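Local coordinates for protein type II restriction enzyme MUNI (Mycoplasma, PDB 1D02) that recognises the double-stranded DNA sequence 5'-CAATTG-3' as a homodimer and cleaves it after the first C, leaving fragments with 5'-phosphates, at residues L10-L15 / L189-N194; E143-F148 / Q174-M179; E153-R158 / W180-S185. The protein carries 1 engineered substitution. All blocks are in the same frame, centred on the assembly; numbering follows the deposited sequence.

Interaction 1 of 3, residues L10-L15 / L189-N194; sequences LNWQAL and LVQHFN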
loop_
_atom_site.group_PDB
_atom_site.type_symbol
_atom_site.label_atom_id
_atom_site.label_comp_id
_atom_site.label_asym_id
_atom_site.label_seq_id
_atom_site.Cartn_x
_atom_site.Cartn_y
_atom_site.Cartn_z
ATOM N N LEU D 10 -2.573 -16.399 27.717
ATOM C CA LEU D 10 -3.704 -16.705 26.866
ATOM C C LEU D 10 -4.328 -18.059 27.250
ATOM O O LEU D 10 -3.713 -18.850 27.973
ATOM C CB LEU D 10 -3.224 -16.679 25.401
ATOM C CG LEU D 10 -2.689 -15.325 24.929
ATOM C CD1 LEU D 10 -2.409 -15.370 23.405
ATOM C CD2 LEU D 10 -3.735 -14.263 25.188
ATOM N N ASN D 11 -5.550 -18.311 26.777
ATOM C CA ASN D 11 -6.255 -19.551 27.114
ATOM C C ASN D 11 -5.968 -20.632 26.098
ATOM O O ASN D 11 -6.819 -20.961 25.260
ATOM C CB ASN D 11 -7.750 -19.270 27.171
ATOM C CG ASN D 11 -8.535 -20.383 27.844
ATOM O OD1 ASN D 11 -8.073 -21.526 27.929
ATOM N ND2 ASN D 11 -9.744 -20.064 28.281
ATOM N N TRP D 12 -4.771 -21.197 26.192
ATOM C CA TRP D 12 -4.340 -22.215 25.271
ATOM C C TRP D 12 -5.207 -23.473 25.348
ATOM O O TRP D 12 -5.358 -24.169 24.346
ATOM C CB TRP D 12 -2.867 -22.536 25.527
ATOM C CG TRP D 12 -1.977 -21.333 25.276
ATOM C CD1 TRP D 12 -1.457 -20.471 26.220
ATOM C CD2 TRP D 12 -1.547 -20.829 23.994
ATOM N NE1 TRP D 12 -0.734 -19.470 25.603
ATOM C CE2 TRP D 12 -0.766 -19.663 24.242
ATOM C CE3 TRP D 12 -1.745 -21.242 22.665
ATOM C CZ2 TRP D 12 -0.183 -18.916 23.211
ATOM C CZ3 TRP D 12 -1.167 -20.496 21.632
ATOM C CH2 TRP D 12 -0.389 -19.345 21.914
ATOM N N GLN D 13 -5.769 -23.764 26.523
ATOM C CA GLN D 13 -6.613 -24.953 26.651
ATOM C C GLN D 13 -7.895 -24.810 25.831
ATOM O O GLN D 13 -8.360 -25.791 25.233
ATOM C CB GLN D 13 -6.966 -25.226 28.117
ATOM C CG GLN D 13 -5.736 -25.538 28.994
ATOM C CD GLN D 13 -5.297 -24.330 29.816
ATOM O OE1 GLN D 13 -5.342 -23.187 29.333
ATOM N NE2 GLN D 13 -4.868 -24.579 31.069
ATOM N N ALA D 14 -8.465 -23.603 25.790
ATOM C CA ALA D 14 -9.689 -23.391 25.021
ATOM C C ALA D 14 -9.375 -23.564 23.542
ATOM O O ALA D 14 -10.180 -24.132 22.818
ATOM C CB ALA D 14 -10.270 -22.011 25.260
ATOM N N LEU D 15 -8.212 -23.082 23.100
ATOM C CA LEU D 15 -7.831 -23.244 21.687
ATOM C C LEU D 15 -7.606 -24.732 21.357
ATOM O O LEU D 15 -8.003 -25.223 20.271
ATOM C CB LEU D 15 -6.562 -22.435 21.375
ATOM C CG LEU D 15 -6.007 -22.593 19.947
ATOM C CD1 LEU D 15 -7.091 -22.198 18.926
ATOM C CD2 LEU D 15 -4.791 -21.727 19.740
ATOM N N LEU D 189 -0.690 -19.311 14.538
ATOM C CA LEU D 189 -1.200 -17.956 14.335
ATOM C C LEU D 189 -1.164 -17.196 15.667
ATOM O O LEU D 189 -0.653 -16.073 15.745
ATOM C CB LEU D 189 -2.648 -17.999 13.804
ATOM C CG LEU D 189 -3.394 -16.661 13.740
ATOM C CD1 LEU D 189 -2.773 -15.778 12.667
ATOM C CD2 LEU D 189 -4.887 -16.911 13.444
ATOM N N VAL D 190 -1.692 -17.820 16.707
ATOM C CA VAL D 190 -1.727 -17.172 18.019
ATOM C C VAL D 190 -0.313 -16.997 18.586
ATOM O O VAL D 190 -0.011 -15.960 19.204
ATOM C CB VAL D 190 -2.638 -17.960 19.035
ATOM C CG1 VAL D 190 -2.665 -17.229 20.381
ATOM C CG2 VAL D 190 -4.084 -18.049 18.502
ATOM N N GLN D 191 0.572 -17.966 18.356
ATOM C CA GLN D 191 1.938 -17.847 18.869
ATOM C C GLN D 191 2.616 -16.613 18.281
ATOM O O GLN D 191 3.385 -15.945 18.969
ATOM C CB GLN D 191 2.767 -19.099 18.564
ATOM C CG GLN D 191 2.313 -20.317 19.372
ATOM C CD GLN D 191 3.081 -21.578 19.023
ATOM O OE1 GLN D 191 3.356 -21.807 17.826
ATOM N NE2 GLN D 191 3.388 -22.365 19.953
ATOM N N HIS D 192 2.327 -16.284 17.021
ATOM C CA HIS D 192 2.949 -15.093 16.436
ATOM C C HIS D 192 2.509 -13.863 17.228
ATOM O O HIS D 192 3.336 -13.041 17.628
ATOM C CB HIS D 192 2.554 -14.930 14.965
ATOM C CG HIS D 192 3.272 -13.810 14.275
ATOM N ND1 HIS D 192 2.878 -12.492 14.378
ATOM C CD2 HIS D 192 4.405 -13.807 13.529
ATOM C CE1 HIS D 192 3.742 -11.727 13.732
ATOM N NE2 HIS D 192 4.678 -12.501 13.212
ATOM N N PHE D 193 1.204 -13.722 17.433
ATOM C CA PHE D 193 0.676 -12.596 18.201
ATOM C C PHE D 193 1.260 -12.610 19.628
ATOM O O PHE D 193 1.781 -11.614 20.114
ATOM C CB PHE D 193 -0.850 -12.713 18.313
ATOM C CG PHE D 193 -1.455 -11.776 19.326
ATOM C CD1 PHE D 193 -1.586 -10.419 19.054
ATOM C CD2 PHE D 193 -1.886 -12.265 20.566
ATOM C CE1 PHE D 193 -2.143 -9.549 20.005
ATOM C CE2 PHE D 193 -2.440 -11.413 21.522
ATOM C CZ PHE D 193 -2.571 -10.047 21.240
ATOM N N ASN D 194 1.185 -13.764 20.277
ATOM C CA ASN D 194 1.649 -13.901 21.657
ATOM C C ASN D 194 3.106 -13.504 21.882
ATOM O O ASN D 194 3.431 -12.766 22.825
ATOM C CB ASN D 194 1.447 -15.352 22.105
ATOM C CG ASN D 194 1.636 -15.537 23.577
ATOM O OD1 ASN D 194 2.428 -16.389 24.010
ATOM N ND2 ASN D 194 0.921 -14.753 24.373
#
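Val-190 meets three side chains of 10-15 through its two methyls. CG1 meets Trp-12 CH2 at 3.5 Å and Leu-10 CD1 at 3.6 Å, so one methyl is shared by the tryptophan's benzo ring and the leucine. CG2 serves a third neighbour, reaching tip to tip toward Leu-15 CD2 at 3.9 Å. The valine torsion divides the work: CG1 stands anti to the backbone N (chi1 -179°) and CG2 anti to the carbonyl carbon.

One turn further along the helix, the amide of Asn-194 lies between Leu-10 and the edge of the indole. Its CG is 3.9 Å from Trp-12 CZ2 and 4.1 Å from Leu-10 CD1. Which end of this amide is oxygen and which nitrogen is uncertain, but its flat group packs against both side chains, with the amide and indole planes 77° apart. Gln-191 brings its CG to Trp-12 CH2 at 3.8 Å, its side chain crossing the indole at about a right angle. Leu-10 CD1 also touches the Phe-193 ring at its edge.

No hydrogen bond joins the segments; this is mostly apolar packing of Leu-10 and the first turn of helix 12-21 against helix 186-197. Helix 27-34 completes the cluster, with Val-30 touching both Leu-15 and Val-190, and Val-34 also reaching Val-190.

Behind this first layer, Leu-10 CB lies 3.6 Å above one face of the indole of Trp-12, offset toward the rim. Asn-11 is the N-cap of helix 12-21: its OD1 accepts from Ala-14 N at 3.0 Å, the donor sitting above the carbonyl plane. Its ND2 bonds to Glu-36 O, tying the cap to the chain just past helix 27-34.

Interaction 2 of 3, residues E143-F148 / Q174-M179; sequences EEILPF and QDNYFM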
loop_
_atom_site.group_PDB
_atom_site.type_symbol
_atom_site.label_atom_id
_atom_site.label_comp_id
_atom_site.label_asym_id
_atom_site.label_seq_id
_atom_site.Cartn_x
_atom_site.Cartn_y
_atom_site.Cartn_z
ATOM N N GLU D 143 8.139 2.913 18.120
ATOM C CA GLU D 143 8.649 3.025 16.769
ATOM C C GLU D 143 9.103 1.737 16.110
ATOM O O GLU D 143 9.114 1.651 14.885
ATOM C CB GLU D 143 9.811 4.008 16.730
ATOM C CG GLU D 143 9.456 5.371 17.229
ATOM C CD GLU D 143 10.642 6.312 17.182
ATOM O OE1 GLU D 143 10.476 7.500 17.535
ATOM O OE2 GLU D 143 11.741 5.860 16.793
ATOM N N GLU D 144 9.477 0.737 16.898
ATOM C CA GLU D 144 9.980 -0.489 16.302
ATOM C C GLU D 144 8.926 -1.450 15.770
ATOM O O GLU D 144 9.259 -2.475 15.172
ATOM C CB GLU D 144 10.908 -1.221 17.275
ATOM C CG GLU D 144 10.231 -1.917 18.427
ATOM C CD GLU D 144 9.972 -1.022 19.631
ATOM O OE1 GLU D 144 9.628 -1.589 20.686
ATOM O OE2 GLU D 144 10.096 0.222 19.538
ATOM N N ILE D 145 7.660 -1.109 15.968
ATOM C CA ILE D 145 6.582 -1.955 15.481
ATOM C C ILE D 145 5.559 -1.058 14.792
ATOM O O ILE D 145 5.432 0.108 15.149
ATOM C CB ILE D 145 5.900 -2.704 16.661
ATOM C CG1 ILE D 145 5.169 -3.918 16.128
ATOM C CG2 ILE D 145 4.944 -1.791 17.436
ATOM C CD1 ILE D 145 6.120 -5.054 15.810
ATOM N N LEU D 146 4.874 -1.583 13.773
ATOM C CA LEU D 146 3.816 -0.827 13.100
ATOM C C LEU D 146 2.529 -1.148 13.862
ATOM O O LEU D 146 2.421 -2.204 14.486
ATOM C CB LEU D 146 3.704 -1.240 11.632
ATOM C CG LEU D 146 5.030 -1.030 10.879
ATOM C CD1 LEU D 146 4.831 -1.335 9.389
ATOM C CD2 LEU D 146 5.525 0.412 11.061
ATOM N N PRO D 147 1.524 -0.266 13.794
ATOM C CA PRO D 147 0.248 -0.442 14.501
ATOM C C PRO D 147 -0.771 -1.396 13.903
ATOM O O PRO D 147 -1.915 -1.422 14.349
ATOM C CB PRO D 147 -0.288 0.983 14.570
ATOM C CG PRO D 147 0.178 1.558 13.234
ATOM C CD PRO D 147 1.594 1.047 13.123
ATOM N N PHE D 148 -0.370 -2.158 12.891
ATOM C CA PHE D 148 -1.297 -3.084 12.249
ATOM C C PHE D 148 -0.645 -4.436 12.055
ATOM O O PHE D 148 0.578 -4.575 12.173
ATOM C CB PHE D 148 -1.738 -2.527 10.885
ATOM C CG PHE D 148 -0.593 -2.327 9.917
ATOM C CD1 PHE D 148 -0.164 -3.377 9.103
ATOM C CD2 PHE D 148 0.050 -1.097 9.821
ATOM C CE1 PHE D 148 0.893 -3.201 8.200
ATOM C CE2 PHE D 148 1.102 -0.905 8.926
ATOM C CZ PHE D 148 1.535 -1.948 8.109
ATOM N N GLN D 174 9.318 -7.182 10.144
ATOM C CA GLN D 174 8.874 -8.528 9.799
ATOM C C GLN D 174 7.746 -9.072 10.650
ATOM O O GLN D 174 6.957 -9.878 10.166
ATOM C CB GLN D 174 10.044 -9.515 9.863
ATOM C CG GLN D 174 11.074 -9.298 8.786
ATOM C CD GLN D 174 10.500 -9.490 7.394
ATOM O OE1 GLN D 174 9.996 -10.566 7.065
ATOM N NE2 GLN D 174 10.589 -8.457 6.565
ATOM N N ASP D 175 7.626 -8.620 11.897
ATOM C CA ASP D 175 6.587 -9.155 12.757
ATOM C C ASP D 175 5.200 -8.573 12.502
ATOM O O ASP D 175 4.226 -9.020 13.114
ATOM C CB ASP D 175 6.950 -8.960 14.238
ATOM C CG ASP D 175 8.226 -9.700 14.635
ATOM O OD1 ASP D 175 8.652 -10.630 13.915
ATOM O OD2 ASP D 175 8.801 -9.353 15.693
ATOM N N ASN D 176 5.113 -7.576 11.616
ATOM C CA ASN D 176 3.833 -6.961 11.304
ATOM C C ASN D 176 2.993 -7.699 10.251
ATOM O O ASN D 176 1.944 -7.220 9.841
ATOM C CB ASN D 176 4.035 -5.484 10.964
ATOM C CG ASN D 176 4.268 -4.658 12.224
ATOM O OD1 ASN D 176 5.366 -4.153 12.455
ATOM N ND2 ASN D 176 3.246 -4.573 13.066
ATOM N N TYR D 177 3.470 -8.863 9.809
ATOM C CA TYR D 177 2.634 -9.701 8.947
ATOM C C TYR D 177 2.844 -11.139 9.393
ATOM O O TYR D 177 3.824 -11.439 10.088
ATOM C CB TYR D 177 2.989 -9.566 7.459
ATOM C CG TYR D 177 4.288 -10.222 7.068
ATOM C CD1 TYR D 177 4.324 -11.555 6.656
ATOM C CD2 TYR D 177 5.473 -9.510 7.121
ATOM C CE1 TYR D 177 5.524 -12.160 6.304
ATOM C CE2 TYR D 177 6.677 -10.089 6.768
ATOM C CZ TYR D 177 6.698 -11.414 6.359
ATOM O OH TYR D 177 7.902 -11.961 6.004
ATOM N N PHE D 178 1.910 -12.018 9.044
ATOM C CA PHE D 178 2.071 -13.442 9.363
ATOM C C PHE D 178 1.483 -14.240 8.214
ATOM O O PHE D 178 0.400 -13.906 7.716
ATOM C CB PHE D 178 1.352 -13.822 10.664
ATOM C CG PHE D 178 1.370 -15.299 10.949
ATOM C CD1 PHE D 178 2.533 -15.932 11.414
ATOM C CD2 PHE D 178 0.223 -16.065 10.756
ATOM C CE1 PHE D 178 2.541 -17.313 11.684
ATOM C CE2 PHE D 178 0.225 -17.441 11.022
ATOM C CZ PHE D 178 1.377 -18.060 11.485
ATOM N N MET D 179 2.200 -15.280 7.798
ATOM C CA MET D 179 1.770 -16.161 6.706
ATOM C C MET D 179 1.107 -17.377 7.349
ATOM O O MET D 179 1.806 -18.236 7.896
ATOM C CB MET D 179 2.986 -16.639 5.894
ATOM C CG MET D 179 3.787 -15.533 5.263
ATOM S SD MET D 179 2.985 -14.973 3.764
ATOM C CE MET D 179 4.122 -13.721 3.192
#
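A buried side-chain-to-backbone clamp joins the loop leading into strand 148-153 to the turn before strand 177-180, with the amide of Asn-176 gripping the backbone at Leu-146 and Phe-148. The straightest of its bonds runs from Leu-146 N to Asn-176 OD1, 2.9 Å with an N-H...O angle of 166°; the donor is tilted from the plane of the amide carbonyl. On the other branch, Asn-176 ND2 gives a bond of 2.8 Å to Phe-148 O, which it meets nearly along the C=O axis. A weak, bent bond from the same ND2 goes to Leu-146 O at 2.9 Å. Three backbone atoms of 146-148, at the entry to the strand, are thus bonded by one amide, and its oxygen and nitrogen cannot trade places without setting donor against donor at Leu-146 N. Asn-176 CG stands anti to its own carbonyl carbon (chi1 -76°), which sets it 3.5 Å from Leu-146 CB.

Strands 148-153 and 177-180 are adjacent parallel strands at one edge of the mixed sheet of this PD-(D/E)XK-clan nuclease, joined by a beta-alpha-beta crossover through helix 160-170. Asn-176 extends their pairing beyond the strand start, since its own backbone bonds to Val-150 while its side chain reaches back to Phe-148 and Leu-146.

Leu-146 and Ile-145 pack their hydrocarbon against the amide. The Leu-146 side chain crosses Asn-176 at about a right angle, with CB 3.5 Å from OD1. Ile-145 CG1, anti to its backbone N (chi1 -159°), lies 3.7 Å from both Asn-176 OD1 and ND2. Ile-145 CD1 is 3.6 Å from that OD1 and 4.3 Å from Asp-175 CB. Further out, Tyr-170 of helix 160-170 packs on both Asn-176 and Phe-148, while Phe-126 meets the Phe-148 ring edge-to-face and also touches Leu-146.

Interaction 3 of 3, residues E153-R158 / W180-S185; sequences EGDITR and WRPNES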
loop_
_atom_site.group_PDB
_atom_site.type_symbol
_atom_site.label_atom_id
_atom_site.label_comp_id
_atom_site.label_asym_id
_atom_site.label_seq_id
_atom_site.Cartn_x
_atom_site.Cartn_y
_atom_site.Cartn_z
ATOM N N GLU D 153 -3.267 -15.566 3.807
ATOM C CA GLU D 153 -3.835 -16.922 3.788
ATOM C C GLU D 153 -3.925 -17.351 2.334
ATOM O O GLU D 153 -3.924 -16.500 1.446
ATOM C CB GLU D 153 -5.260 -16.913 4.362
ATOM C CG GLU D 153 -5.341 -16.563 5.852
ATOM C CD GLU D 153 -6.777 -16.494 6.400
ATOM O OE1 GLU D 153 -7.752 -16.685 5.644
ATOM O OE2 GLU D 153 -6.922 -16.217 7.616
ATOM N N GLY D 154 -4.032 -18.658 2.101
ATOM C CA GLY D 154 -4.143 -19.153 0.730
ATOM C C GLY D 154 -2.803 -19.578 0.152
ATOM O O GLY D 154 -1.760 -19.507 0.814
ATOM N N ASP D 155 -2.807 -20.015 -1.102
ATOM C CA ASP D 155 -1.550 -20.453 -1.708
ATOM C C ASP D 155 -0.484 -19.352 -1.800
ATOM O O ASP D 155 0.711 -19.646 -1.935
ATOM C CB ASP D 155 -1.841 -21.078 -3.083
ATOM C CG ASP D 155 -2.444 -22.461 -2.963
ATOM O OD1 ASP D 155 -3.071 -22.940 -3.928
ATOM O OD2 ASP D 155 -2.279 -23.082 -1.900
ATOM N N ILE D 156 -0.882 -18.083 -1.709
ATOM C CA ILE D 156 0.121 -17.017 -1.761
ATOM C C ILE D 156 1.163 -17.225 -0.667
ATOM O O ILE D 156 2.340 -16.904 -0.854
ATOM C CB ILE D 156 -0.536 -15.606 -1.603
ATOM C CG1 ILE D 156 0.520 -14.500 -1.700
ATOM C CG2 ILE D 156 -1.295 -15.518 -0.280
ATOM C CD1 ILE D 156 -0.093 -13.060 -1.697
ATOM N N THR D 157 0.753 -17.818 0.452
ATOM C CA THR D 157 1.670 -18.016 1.582
ATOM C C THR D 157 2.781 -19.014 1.330
ATOM O O THR D 157 3.701 -19.131 2.139
ATOM C CB THR D 157 0.933 -18.490 2.846
ATOM O OG1 THR D 157 0.314 -19.751 2.581
ATOM C CG2 THR D 157 -0.133 -17.494 3.258
ATOM N N ARG D 158 2.704 -19.743 0.217
ATOM C CA ARG D 158 3.750 -20.718 -0.092
ATOM C C ARG D 158 4.364 -20.453 -1.465
ATOM O O ARG D 158 5.168 -21.230 -1.954
ATOM C CB ARG D 158 3.158 -22.138 -0.046
ATOM C CG ARG D 158 2.658 -22.555 1.366
ATOM C CD ARG D 158 2.263 -24.039 1.437
ATOM N NE ARG D 158 3.399 -24.904 1.137
ATOM C CZ ARG D 158 3.550 -25.565 -0.011
ATOM N NH1 ARG D 158 2.625 -25.468 -0.968
ATOM N NH2 ARG D 158 4.640 -26.304 -0.216
ATOM N N TRP D 180 -0.224 -17.456 7.292
ATOM C CA TRP D 180 -0.930 -18.582 7.896
ATOM C C TRP D 180 -1.154 -19.565 6.754
ATOM O O TRP D 180 -2.089 -19.425 5.970
ATOM C CB TRP D 180 -2.256 -18.116 8.504
ATOM C CG TRP D 180 -2.849 -19.113 9.482
ATOM C CD1 TRP D 180 -2.211 -20.183 10.055
ATOM C CD2 TRP D 180 -4.192 -19.132 9.979
ATOM N NE1 TRP D 180 -3.081 -20.868 10.876
ATOM C CE2 TRP D 180 -4.304 -20.246 10.844
ATOM C CE3 TRP D 180 -5.313 -18.317 9.776
ATOM C CZ2 TRP D 180 -5.487 -20.566 11.498
ATOM C CZ3 TRP D 180 -6.507 -18.637 10.438
ATOM C CH2 TRP D 180 -6.581 -19.750 11.286
ATOM N N ARG D 181 -0.280 -20.569 6.692
ATOM C CA ARG D 181 -0.303 -21.535 5.601
ATOM C C ARG D 181 -1.407 -22.575 5.639
ATOM O O ARG D 181 -1.957 -22.876 6.700
ATOM C CB ARG D 181 1.086 -22.194 5.495
ATOM C CG ARG D 181 2.184 -21.139 5.213
ATOM C CD ARG D 181 3.614 -21.662 4.943
ATOM N NE ARG D 181 4.377 -20.536 4.387
ATOM C CZ ARG D 181 5.143 -19.701 5.088
ATOM N NH1 ARG D 181 5.313 -19.863 6.401
ATOM N NH2 ARG D 181 5.666 -18.643 4.491
ATOM N N PRO D 182 -1.753 -23.134 4.476
ATOM C CA PRO D 182 -2.798 -24.154 4.360
ATOM C C PRO D 182 -2.406 -25.296 5.309
ATOM O O PRO D 182 -1.226 -25.648 5.435
ATOM C CB PRO D 182 -2.676 -24.593 2.896
ATOM C CG PRO D 182 -2.268 -23.338 2.202
ATOM C CD PRO D 182 -1.209 -22.773 3.146
ATOM N N ASN D 183 -3.370 -25.843 6.014
ATOM C CA ASN D 183 -3.068 -26.948 6.926
ATOM C C ASN D 183 -2.431 -26.542 8.239
ATOM O O ASN D 183 -2.286 -27.387 9.116
ATOM C CB ASN D 183 -2.153 -28.012 6.298
ATOM C CG ASN D 183 -2.615 -28.444 4.914
ATOM O OD1 ASN D 183 -3.806 -28.666 4.679
ATOM N ND2 ASN D 183 -1.663 -28.584 3.990
ATOM N N GLU D 184 -2.035 -25.282 8.395
ATOM C CA GLU D 184 -1.429 -24.871 9.653
ATOM C C GLU D 184 -2.549 -24.681 10.659
ATOM O O GLU D 184 -3.626 -24.228 10.310
ATOM C CB GLU D 184 -0.646 -23.584 9.471
ATOM C CG GLU D 184 0.175 -23.223 10.690
ATOM C CD GLU D 184 1.088 -24.360 11.123
ATOM O OE1 GLU D 184 2.037 -24.677 10.375
ATOM O OE2 GLU D 184 0.848 -24.948 12.207
ATOM N N SER D 185 -2.306 -25.045 11.907
ATOM C CA SER D 185 -3.360 -24.885 12.903
ATOM C C SER D 185 -3.357 -23.480 13.481
ATOM O O SER D 185 -2.452 -22.690 13.208
ATOM C CB SER D 185 -3.206 -25.908 14.029
ATOM O OG SER D 185 -1.992 -25.687 14.717
HETATM O O HOH W 1 -3.735 -20.568 4.135
#
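Arg-181 hooks onto the carbonyl of Thr-157 with two N-H groups. The stronger bond is NE to Thr-157 O, 2.7 Å with an N-H...O angle of 141°; NH2 adds a weak one to the same oxygen at 3.1 Å. The oxygen sits at the edge of the guanidinium, near its plane, while NE itself stands above the plane of the Thr-157 carbonyl. Arg-181 runs extended from CG to NE (chi3 166°), carrying NE past the threonine as the two side chains slide by each other in opposite directions.

Water 1 makes the second polar link, accepting from Gly-154 N at 2.8 Å and donating to Trp-180 O at 2.7 Å. It bridges the two backbones at the ends of the strands. Thr-157 OG1 gives its hydrogen to Gly-154 O at 2.7 Å, a bond nearly in line with that carbonyl, and Thr-157 N donates to the same oxygen, which fixes the threonine within its 3-10 turn.

Thr-157 OG1 is 3.4 Å from Pro-182 CD, and its CG2 turns to the backbone of Trp-180. Arg-158 CG touches Arg-181 CD at 3.8 Å, the two side chains crossing obliquely without their charged groups meeting; the polar end of Arg-158 goes elsewhere, to Glu-65 O of the second subunit and into a salt bridge with Glu-107. Glu-153 and Trp-180 lie side by side, pointing the same way, with Glu-153 OE2 at the indole edge, 3.4 Å from Trp-180 CE3.

The contact joins the loops leaving the C-terminal ends of parallel strands 148-153 and 177-180. The first continues into helix 160-170, whose Val-163 touches Arg-181; the second passes through a type II turn at Arg-181 to Glu-184 into helix 186-197.

In the fold
The three centres lie about 18 Å from one another, and all three contacts involve the C-terminal part of the chain. Interactions 2 and 3 sit at the two ends of the parallel strands 148-153 and 177-180; along the chain their segments alternate, with helix 160-170 between. Interaction 1 closes a longer loop around both, bringing helix 12-21 onto helix 186-197. That last helix lies against the sheet: Leu-189 packs on Phe-178 and Trp-180, and so touches interactions 2 and 3. Together the contacts tie this strand pair at both ends and join the N- and C-terminal helices, with interaction 3 toward the DNA, about 7 Å at the closest atoms, and the second subunit.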